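Local coordinates for protein dihydropyrimidinase (Dictyostelium discoideum, PDB 2FTW) that catalyses the reversible hydrolytic ring opening of dihydropyrimidines, the second step of reductive pyrimidine degradation, using two zinc ions per subunit, at residues T65-Q70 with I97-I102. Sequence-based numbering, arbitrary orientation.
Sequences THTHFQ and IIDFVI. With ZN (zinc ion), chain B.
The HxH zinc motif of the amidohydrolase superfamily meets its neighbouring barrel strand here, with F100 packed against both metal-binding histidines, H66 and H68. Both NE2 atoms bind the same zinc ion, H66 NE2 at 2.2 Å; the carbamylated K158 and D325 complete that site, and K158 also bridges to the second zinc. H66 has CG anti to its backbone N (chi1 -161°), and its ring offers one face to the edge of F100: CE1 of F100 comes within 3.4 Å of H66 CD2, over the rim of the ring, with the planes at 52°. E270 takes the hydrogen bond of H66 ND1, fixing the ring's rotation. H68 lies differently, nearly parallel to F100 but slid so far aside that the rings barely overlap, and its CE1 sits 3.6 Å from F100 CD1. A water in the plane of this imidazole accepts from H68 ND1 and donates to F100 O at 2.7 Å, tying H68 to the backbone of strand 94-101.

A single parallel bridge, T67 with D99, joins the short strand 66-67 to strand 94-101 near its C-terminal end, at the mouth of the (beta/alpha)8 barrel. T67 N bonds to I98 O (3.2 Å), while the return bond from F100 N to T67 O is weak. Past T67, where strand 66-67 ends, D99 takes over through its carboxylate: OD1 receives T67 OG1 at 2.9 Å on its anti side, somewhat out of plane, and F69 N at 3.0 Å through its syn lone pair. That second bond is fairly straight, 160° at the hydrogen, so D99 grips the chain on both sides of H68. W116 from helix 109-121 donates to D99 OD2, and next to the carboxylate I97 CD1 meets the edge of the F69 ring.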
loop_
_atom_site.group_PDB
_atom_site.type_symbol
_atom_site.label_atom_id
_atom_site.label_comp_id
_atom_site.label_asym_id
_atom_site.label_seq_id
_atom_site.Cartn_x
_atom_site.Cartn_y
_atom_site.Cartn_z
ATOM N N THR A 65 -15.774 -23.016 12.136
ATOM C CA THR A 65 -14.685 -22.930 13.109
ATOM C C THR A 65 -15.038 -22.153 14.359
ATOM O O THR A 65 -14.253 -22.122 15.306
ATOM C CB THR A 65 -13.444 -22.278 12.457
ATOM O OG1 THR A 65 -13.825 -21.058 11.800
ATOM C CG2 THR A 65 -12.841 -23.224 11.446
ATOM N N HIS A 66 -16.207 -21.511 14.365
ATOM C CA HIS A 66 -16.530 -20.554 15.401
ATOM C C HIS A 66 -18.005 -20.583 15.799
ATOM O O HIS A 66 -18.814 -19.819 15.260
ATOM C CB HIS A 66 -16.136 -19.145 14.946
ATOM C CG HIS A 66 -16.002 -18.181 16.078
ATOM N ND1 HIS A 66 -15.062 -17.175 16.088
ATOM C CD2 HIS A 66 -16.652 -18.105 17.265
ATOM C CE1 HIS A 66 -15.152 -16.506 17.226
ATOM N NE2 HIS A 66 -16.107 -17.052 17.959
ATOM N N THR A 67 -18.324 -21.444 16.771
ATOM C CA THR A 67 -19.679 -21.589 17.317
ATOM C C THR A 67 -19.707 -21.395 18.851
ATOM O O THR A 67 -18.706 -21.619 19.559
ATOM C CB THR A 67 -20.304 -22.974 16.966
ATOM O OG1 THR A 67 -19.483 -24.025 17.477
ATOM C CG2 THR A 67 -20.429 -23.146 15.471
ATOM N N HIS A 68 -20.867 -20.951 19.338
ATOM C CA HIS A 68 -21.100 -20.734 20.762
ATOM C C HIS A 68 -22.472 -21.258 21.160
ATOM O O HIS A 68 -23.296 -20.517 21.696
ATOM C CB HIS A 68 -21.023 -19.251 21.088
ATOM C CG HIS A 68 -19.660 -18.678 20.923
ATOM N ND1 HIS A 68 -18.614 -19.009 21.754
ATOM C CD2 HIS A 68 -19.171 -17.789 20.032
ATOM C CE1 HIS A 68 -17.533 -18.358 21.370
ATOM N NE2 HIS A 68 -17.848 -17.606 20.331
ATOM N N PHE A 69 -22.708 -22.541 20.905
ATOM C CA PHE A 69 -23.990 -23.151 21.239
ATOM C C PHE A 69 -24.150 -23.230 22.748
ATOM O O PHE A 69 -23.223 -23.661 23.450
ATOM C CB PHE A 69 -24.089 -24.552 20.642
ATOM C CG PHE A 69 -24.039 -24.570 19.143
ATOM C CD1 PHE A 69 -24.826 -23.696 18.391
ATOM C CD2 PHE A 69 -23.207 -25.455 18.479
ATOM C CE1 PHE A 69 -24.783 -23.710 16.996
ATOM C CE2 PHE A 69 -23.160 -25.473 17.091
ATOM C CZ PHE A 69 -23.950 -24.600 16.352
ATOM N N GLN A 70 -25.304 -22.788 23.259
ATOM C CA GLN A 70 -25.641 -23.081 24.648
ATOM C C GLN A 70 -24.723 -22.336 25.627
ATOM O O GLN A 70 -24.500 -22.802 26.751
ATOM C CB GLN A 70 -25.449 -24.590 24.826
ATOM C CG GLN A 70 -26.402 -25.285 25.691
ATOM C CD GLN A 70 -26.163 -26.773 25.653
ATOM O OE1 GLN A 70 -26.159 -27.393 24.577
ATOM N NE2 GLN A 70 -25.963 -27.361 26.824
ATOM N N ILE A 97 -18.650 -28.659 13.513
ATOM C CA ILE A 97 -18.574 -27.400 14.228
ATOM C C ILE A 97 -17.437 -27.486 15.216
ATOM O O ILE A 97 -17.166 -28.556 15.768
ATOM C CB ILE A 97 -19.912 -27.021 14.951
ATOM C CG1 ILE A 97 -20.363 -28.098 15.941
ATOM C CG2 ILE A 97 -21.021 -26.742 13.933
ATOM C CD1 ILE A 97 -20.115 -27.753 17.392
ATOM N N ILE A 98 -16.743 -26.367 15.410
ATOM C CA ILE A 98 -15.800 -26.256 16.513
ATOM C C ILE A 98 -16.294 -25.157 17.436
ATOM O O ILE A 98 -16.482 -24.024 17.019
ATOM C CB ILE A 98 -14.355 -26.034 16.054
ATOM C CG1 ILE A 98 -14.019 -26.974 14.885
ATOM C CG2 ILE A 98 -13.393 -26.292 17.222
ATOM C CD1 ILE A 98 -12.608 -26.827 14.328
ATOM N N ASP A 99 -16.559 -25.546 18.681
ATOM C CA ASP A 99 -17.148 -24.687 19.694
ATOM C C ASP A 99 -16.062 -24.313 20.690
ATOM O O ASP A 99 -15.017 -24.977 20.753
ATOM C CB ASP A 99 -18.273 -25.435 20.409
ATOM C CG ASP A 99 -19.330 -24.509 20.980
ATOM O OD1 ASP A 99 -20.270 -24.102 20.242
ATOM O OD2 ASP A 99 -19.237 -24.218 22.192
ATOM N N PHE A 100 -16.316 -23.242 21.445
ATOM C CA PHE A 100 -15.379 -22.708 22.420
ATOM C C PHE A 100 -15.774 -23.069 23.859
ATOM O O PHE A 100 -16.889 -22.781 24.306
ATOM C CB PHE A 100 -15.294 -21.176 22.310
ATOM C CG PHE A 100 -14.476 -20.680 21.146
ATOM C CD1 PHE A 100 -15.066 -20.460 19.900
ATOM C CD2 PHE A 100 -13.124 -20.411 21.297
ATOM C CE1 PHE A 100 -14.315 -19.983 18.816
ATOM C CE2 PHE A 100 -12.356 -19.932 20.208
ATOM C CZ PHE A 100 -12.954 -19.720 18.971
ATOM N N VAL A 101 -14.848 -23.699 24.571
ATOM C CA VAL A 101 -14.948 -23.854 26.014
ATOM C C VAL A 101 -14.547 -22.526 26.636
ATOM O O VAL A 101 -13.469 -21.983 26.322
ATOM C CB VAL A 101 -13.996 -24.962 26.547
ATOM C CG1 VAL A 101 -14.133 -25.117 28.068
ATOM C CG2 VAL A 101 -14.253 -26.286 25.857
ATOM N N ILE A 102 -15.396 -22.010 27.525
ATOM C CA ILE A 102 -15.158 -20.702 28.142
ATOM C C ILE A 102 -15.213 -20.800 29.659
ATOM O O ILE A 102 -16.299 -20.689 30.251
ATOM C CB ILE A 102 -16.149 -19.638 27.644
ATOM C CG1 ILE A 102 -16.055 -19.546 26.113
ATOM C CG2 ILE A 102 -15.849 -18.273 28.298
ATOM C CD1 ILE A 102 -16.688 -18.305 25.503
HETATM ZN ZN ZN B . -17.041 -15.756 19.508
HETATM O O HOH W 1 -18.759 -20.899 23.852
#